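Local coordinates for uncharacterized protein (Novosphingobium aromaticivorans, PDB 3M7A), which is of unknown function but belongs to the DUF192 (COG1430) family and is probably an exported lipoprotein, at residues Thr55-Glu60 with Ile82-Ile87; Phe75-Thr80 with Ala100-Tyr105. One frame throughout, in Å; residues are numbered along the deposited sequence. Where two conformers were deposited one is given.

Contact 1: Thr55-Glu60 with Ile82-Ile87; sequences TELGDE and IPLDII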
loop_
_atom_site.group_PDB
_atom_site.type_symbol
_atom_site.label_atom_id
_atom_site.label_comp_id
_atom_site.label_asym_id
_atom_site.label_seq_id
_atom_site.Cartn_x
_atom_site.Cartn_y
_atom_site.Cartn_z
ATOM N N THR A 55 -5.282 -9.802 -11.312
ATOM C CA THR A 55 -6.715 -9.634 -11.595
ATOM C C THR A 55 -7.585 -9.627 -10.341
ATOM O O THR A 55 -8.777 -9.390 -10.431
ATOM C CB THR A 55 -7.220 -10.687 -12.571
ATOM O OG1 THR A 55 -6.926 -11.973 -12.035
ATOM C CG2 THR A 55 -6.504 -10.495 -13.938
ATOM N N GLU A 56 -6.971 -9.845 -9.182
ATOM C CA GLU A 56 -7.710 -9.806 -7.927
ATOM C C GLU A 56 -6.811 -9.460 -6.751
ATOM O O GLU A 56 -5.608 -9.615 -6.795
ATOM C CB GLU A 56 -8.430 -11.131 -7.669
ATOM C CG GLU A 56 -7.495 -12.283 -7.339
ATOM C CD GLU A 56 -8.234 -13.568 -6.992
ATOM O OE1 GLU A 56 -9.204 -13.518 -6.197
ATOM O OE2 GLU A 56 -7.832 -14.629 -7.513
ATOM N N LEU A 57 -7.436 -8.926 -5.717
ATOM C CA LEU A 57 -6.798 -8.455 -4.493
ATOM C C LEU A 57 -7.909 -8.363 -3.450
ATOM O O LEU A 57 -8.957 -7.759 -3.701
ATOM C CB LEU A 57 -6.182 -7.074 -4.670
ATOM C CG LEU A 57 -5.357 -6.533 -3.484
ATOM C CD1 LEU A 57 -4.083 -7.319 -3.254
ATOM C CD2 LEU A 57 -5.080 -5.036 -3.699
ATOM N N GLY A 58 -7.681 -8.952 -2.290
ATOM C CA GLY A 58 -8.657 -8.878 -1.211
ATOM C C GLY A 58 -8.579 -7.564 -0.456
ATOM O O GLY A 58 -7.544 -6.942 -0.421
ATOM N N ASP A 59 -9.676 -7.178 0.198
ATOM C CA ASP A 59 -9.686 -5.954 1.011
ATOM C C ASP A 59 -8.741 -6.071 2.191
ATOM O O ASP A 59 -8.338 -5.070 2.768
ATOM C CB ASP A 59 -11.096 -5.648 1.528
ATOM C CG ASP A 59 -11.998 -4.986 0.494
ATOM O OD1 ASP A 59 -11.533 -4.650 -0.619
ATOM O OD2 ASP A 59 -13.194 -4.805 0.827
ATOM N N GLU A 60 -8.415 -7.306 2.566
ATOM C CA GLU A 60 -7.521 -7.656 3.653
ATOM C C GLU A 60 -6.053 -7.670 3.242
ATOM O O GLU A 60 -5.186 -7.989 4.058
ATOM C CB GLU A 60 -7.935 -9.051 4.198
ATOM C CG GLU A 60 -7.493 -10.313 3.401
ATOM C CD GLU A 60 -8.338 -10.644 2.169
ATOM O OE1 GLU A 60 -9.318 -9.960 1.863
ATOM O OE2 GLU A 60 -8.007 -11.660 1.513
ATOM N N ILE A 82 -6.684 -3.807 -11.980
ATOM C CA ILE A 82 -7.622 -3.516 -10.917
ATOM C C ILE A 82 -7.397 -2.101 -10.404
ATOM O O ILE A 82 -6.258 -1.616 -10.382
ATOM C CB ILE A 82 -7.521 -4.544 -9.765
ATOM C CG1 ILE A 82 -6.137 -4.554 -9.106
ATOM C CG2 ILE A 82 -7.881 -5.943 -10.270
ATOM C CD1 ILE A 82 -6.055 -5.386 -7.821
ATOM N N PRO A 83 -8.480 -1.395 -10.029
ATOM C CA PRO A 83 -8.314 -0.053 -9.495
ATOM C C PRO A 83 -7.670 -0.122 -8.103
ATOM O O PRO A 83 -7.884 -1.096 -7.364
ATOM C CB PRO A 83 -9.743 0.506 -9.454
ATOM C CG PRO A 83 -10.596 -0.664 -9.342
ATOM C CD PRO A 83 -9.902 -1.775 -10.105
ATOM N N LEU A 84 -6.895 0.890 -7.772
ATOM C CA LEU A 84 -6.141 0.902 -6.513
ATOM C C LEU A 84 -6.207 2.268 -5.869
ATOM O O LEU A 84 -6.309 3.293 -6.545
ATOM C CB LEU A 84 -4.665 0.586 -6.776
ATOM C CG LEU A 84 -4.368 -0.808 -7.293
ATOM C CD1 LEU A 84 -2.878 -0.916 -7.729
ATOM C CD2 LEU A 84 -4.729 -1.880 -6.279
ATOM N N ASP A 85 -6.108 2.282 -4.538
ATOM C CA ASP A 85 -5.776 3.469 -3.785
ATOM C C ASP A 85 -4.287 3.368 -3.420
ATOM O O ASP A 85 -3.812 2.340 -2.925
ATOM C CB ASP A 85 -6.598 3.576 -2.500
ATOM C CG ASP A 85 -8.057 3.920 -2.733
ATOM O OD1 ASP A 85 -8.469 4.160 -3.889
ATOM O OD2 ASP A 85 -8.801 3.973 -1.720
ATOM N N ILE A 86 -3.561 4.446 -3.705
ATOM C CA ILE A 86 -2.117 4.495 -3.503
ATOM C C ILE A 86 -1.831 5.472 -2.357
ATOM O O ILE A 86 -2.027 6.674 -2.482
ATOM C CB ILE A 86 -1.362 4.871 -4.787
ATOM C CG1 ILE A 86 -1.812 3.974 -5.966
ATOM C CG2 ILE A 86 0.153 4.733 -4.595
ATOM C CD1 ILE A 86 -1.028 4.196 -7.278
ATOM N N ILE A 87 -1.379 4.911 -1.234
ATOM C CA ILE A 87 -1.208 5.651 0.003
ATOM C C ILE A 87 0.275 5.906 0.213
ATOM O O ILE A 87 1.058 4.977 0.393
ATOM C CB ILE A 87 -1.791 4.812 1.173
ATOM C CG1 ILE A 87 -3.278 4.474 0.953
ATOM C CG2 ILE A 87 -1.531 5.508 2.513
ATOM C CD1 ILE A 87 -3.827 3.365 1.844
#

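Contact 2: Phe75-Thr80 with Ala100-Tyr105; sequences FWMRNT and ANAVPY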
loop_
_atom_site.group_PDB
_atom_site.type_symbol
_atom_site.label_atom_id
_atom_site.label_comp_id
_atom_site.label_asym_id
_atom_site.label_seq_id
_atom_site.Cartn_x
_atom_site.Cartn_y
_atom_site.Cartn_z
ATOM N N PHE A 75 3.906 7.135 -9.265
ATOM C CA PHE A 75 3.348 5.853 -9.689
ATOM C C PHE A 75 2.544 6.019 -10.979
ATOM O O PHE A 75 2.229 7.134 -11.404
ATOM C CB PHE A 75 2.488 5.270 -8.558
ATOM C CG PHE A 75 3.289 4.556 -7.515
ATOM C CD1 PHE A 75 4.130 5.232 -6.679
ATOM C CD2 PHE A 75 3.238 3.193 -7.407
ATOM C CE1 PHE A 75 4.889 4.570 -5.749
ATOM C CE2 PHE A 75 3.976 2.538 -6.483
ATOM C CZ PHE A 75 4.820 3.216 -5.653
ATOM N N TRP A 76 2.213 4.904 -11.611
ATOM C CA TRP A 76 1.253 4.875 -12.704
ATOM C C TRP A 76 0.573 3.511 -12.754
ATOM O O TRP A 76 0.900 2.643 -11.975
ATOM C CB TRP A 76 1.897 5.211 -14.057
ATOM C CG TRP A 76 2.885 4.222 -14.607
ATOM C CD1 TRP A 76 3.474 3.186 -13.959
ATOM C CD2 TRP A 76 3.411 4.223 -15.940
ATOM N NE1 TRP A 76 4.349 2.540 -14.806
ATOM C CE2 TRP A 76 4.312 3.154 -16.030
ATOM C CE3 TRP A 76 3.180 5.008 -17.070
ATOM C CZ2 TRP A 76 5.033 2.878 -17.199
ATOM C CZ3 TRP A 76 3.872 4.722 -18.229
ATOM C CH2 TRP A 76 4.778 3.660 -18.286
HETATM N N MSE A 77 -0.377 3.353 -13.680
HETATM C CA MSE A 77 -1.218 2.182 -13.739
HETATM C C MSE A 77 -1.047 1.388 -15.037
HETATM O O MSE A 77 -1.867 0.545 -15.362
HETATM C CB MSE A 77 -2.678 2.577 -13.507
HETATM C CG MSE A 77 -2.938 3.150 -12.118
HETATM SE SE MSE A 77 -2.804 1.842 -10.688
HETATM C CE MSE A 77 -4.566 1.090 -10.930
ATOM N N ARG A 78 0.070 1.592 -15.740
ATOM C CA ARG A 78 0.373 0.743 -16.885
ATOM C C ARG A 78 0.307 -0.735 -16.446
ATOM O O ARG A 78 0.842 -1.101 -15.390
ATOM C CB ARG A 78 1.740 1.087 -17.491
ATOM C CG ARG A 78 2.116 0.163 -18.675
ATOM C CD ARG A 78 3.307 0.562 -19.516
ATOM N NE ARG A 78 2.979 1.613 -20.479
ATOM C CZ ARG A 78 3.828 2.076 -21.395
ATOM N NH1 ARG A 78 5.065 1.596 -21.478
ATOM N NH2 ARG A 78 3.439 3.031 -22.229
ATOM N N ASN A 79 -0.362 -1.567 -17.261
ATOM C CA ASN A 79 -0.526 -3.000 -17.001
ATOM C C ASN A 79 -1.247 -3.377 -15.715
ATOM O O ASN A 79 -1.267 -4.541 -15.372
ATOM C CB ASN A 79 0.826 -3.747 -17.045
ATOM C CG ASN A 79 1.477 -3.702 -18.405
ATOM O OD1 ASN A 79 0.786 -3.787 -19.435
ATOM N ND2 ASN A 79 2.796 -3.615 -18.428
ATOM N N THR A 80 -1.860 -2.409 -15.049
ATOM C CA THR A 80 -2.594 -2.664 -13.821
ATOM C C THR A 80 -4.068 -2.728 -14.159
ATOM O O THR A 80 -4.656 -1.772 -14.676
ATOM C CB THR A 80 -2.242 -1.642 -12.731
ATOM O OG1 THR A 80 -0.811 -1.636 -12.567
ATOM C CG2 THR A 80 -2.930 -1.957 -11.410
ATOM N N ALA A 100 -6.390 8.306 -4.758
ATOM C CA ALA A 100 -7.570 7.469 -4.628
ATOM C C ALA A 100 -8.089 7.081 -6.005
ATOM O O ALA A 100 -8.072 7.895 -6.941
ATOM C CB ALA A 100 -8.667 8.156 -3.822
ATOM N N ASN A 101 -8.571 5.856 -6.111
ATOM C CA ASN A 101 -9.213 5.410 -7.344
ATOM C C ASN A 101 -8.322 5.601 -8.573
ATOM O O ASN A 101 -8.774 6.011 -9.639
ATOM C CB ASN A 101 -10.595 6.064 -7.513
ATOM C CG ASN A 101 -11.436 5.899 -6.303
ATOM O OD1 ASN A 101 -11.840 6.893 -5.653
ATOM N ND2 ASN A 101 -11.690 4.687 -5.961
ATOM N N ALA A 102 -7.043 5.265 -8.405
ATOM C CA ALA A 102 -6.157 5.163 -9.546
ATOM C C ALA A 102 -6.801 4.213 -10.554
ATOM O O ALA A 102 -7.403 3.215 -10.199
ATOM C CB ALA A 102 -4.763 4.680 -9.102
ATOM N N VAL A 103 -6.717 4.568 -11.832
ATOM C CA VAL A 103 -7.537 3.953 -12.878
ATOM C C VAL A 103 -6.738 2.882 -13.657
ATOM O O VAL A 103 -5.613 3.150 -14.096
ATOM C CB VAL A 103 -8.009 5.073 -13.847
ATOM C CG1 VAL A 103 -8.752 4.513 -15.072
ATOM C CG2 VAL A 103 -8.850 6.088 -13.139
ATOM N N PRO A 104 -7.307 1.670 -13.835
ATOM C CA PRO A 104 -6.636 0.654 -14.619
ATOM C C PRO A 104 -6.084 1.167 -15.937
ATOM O O PRO A 104 -6.761 1.893 -16.648
ATOM C CB PRO A 104 -7.717 -0.407 -14.829
ATOM C CG PRO A 104 -8.559 -0.282 -13.596
ATOM C CD PRO A 104 -8.602 1.187 -13.323
ATOM N N TYR A 105 -4.830 0.833 -16.217
ATOM C CA TYR A 105 -4.152 1.128 -17.476
ATOM C C TYR A 105 -3.776 2.603 -17.661
ATOM O O TYR A 105 -3.088 2.933 -18.634
ATOM C CB TYR A 105 -4.931 0.613 -18.695
ATOM C CG TYR A 105 -5.422 -0.788 -18.523
ATOM C CD1 TYR A 105 -4.524 -1.853 -18.527
ATOM C CD2 TYR A 105 -6.772 -1.061 -18.264
ATOM C CE1 TYR A 105 -4.935 -3.137 -18.318
ATOM C CE2 TYR A 105 -7.207 -2.372 -18.074
ATOM C CZ TYR A 105 -6.277 -3.400 -18.091
ATOM O OH TYR A 105 -6.670 -4.715 -17.932
#

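Contact 1: Thr55-Glu60 with Ile82-Ile87
Thr55 meets Ile82 through its backbone: the carbonyl oxygen Thr55 O lies 3.6 Å from Ile82 CG2, and the carbonyl carbon Thr55 C is almost as near that methyl, at 3.7 Å. The CB of Thr55 points away from the strand side, and so does that of Glu56, whose share is its amide, with Glu56 N 4.2 Å from the same Ile82 CG2. The two branches of Ile82 divide the work. CG2 sits over one face of the Thr55-Glu56 peptide, above its carbonyl carbon, while CG1, held between the backbone N and the carbonyl carbon (chi1 61°), starts the other branch, which ends at CD1.

Of Thr55-Glu60, Leu57 alone turns its CB toward Ile82-Ile87. Its CB lies 3.6 Å from Ile82 CD1. Beyond CB the side chain runs on with CG anti to the backbone N (chi1 -174°), and its CD2 methyl comes to 4.1 Å from Leu84 CD2, the two leucine side chains crossing at about a right angle. Leu84 is buried, packed also on Leu51 and Met77, whereas Thr55 and Glu56 are exposed. No hydrogen bond joins the two segments. The loop is fastened to other parts of the chain instead: Leu57 O and Asp59 OD1 both accept from Asn123 ND2, at the end of strand 118-123, and Gly58 N donates to Glu61 OE1.

In this apolar contact the connection between helix 44-49 and strand 61-66 lays the Thr55-Glu56 peptide and Leu57 over Ile82, just ahead of strand 84-89, and Leu57 also against Leu84 at the strand's start, in the mixed beta-sheet of this DUF192 domain.

Contact 2: Phe75-Thr80 with Ala100-Tyr105
Met77, present as selenomethionine, gives the contact its buried side. Its CB points toward Ala100-Tyr105 and comes within 3.0 Å of Val103 O, a tight approach of a carbon to a carbonyl oxygen. The chain then bends at chi2 and again at chi3, folding over Ala102: SE is 3.8 Å from Ala102 CB, and the terminal CE reaches 3.6 Å from Ala102 O.

Tyr105 takes the other end. Its amide faces two carbonyl oxygens, Met77 O at 3.1 Å from Tyr105 N and Thr80 O at 3.0 Å from that nitrogen; both hydrogen bonds are weak, with N-H...O angles of 121° and 129°. Its CB points away, yet the ring swings back so that Thr80 O stands over the centre of one face, 3.8 Å above the plane.

Thr80 completes the trio. With Met77 it bounds a type II beta turn, closed by Thr80 N bonding to Met77 O, and its carbonyl oxygen also meets Pro104, 3.1 Å from Pro104 CA. Outside the pair, Arg78 forms a salt bridge with Glu107.

One Tyr105 N-H is thus split between Met77 O and Thr80 O, and neither weak bond is straight, while Met77 O also takes Thr80 N. The polar join rests on the two ends of the turn, and the Met77 side chain packs beside it on Ala102.

In the fold
Both contacts draw on the same sheet: contact 1 uses the start of strand 84-89, contact 2 the end of its antiparallel neighbour 95-102 and the residues after it. They meet directly, with Ala102 N probably hydrogen-bonded to Leu84 O and Asn101 N to Asp85 OD1, and the CE of Met77 packs against Ile82 O. Their segments alternate along the chain. Contact 1 is the smaller and lies at the surface, though nearer the centre of the chain; it is apolar, without a hydrogen bond between its segments. Contact 2 is partly buried, covers almost twice the area, and adds turn-to-backbone bonding to its apolar packing.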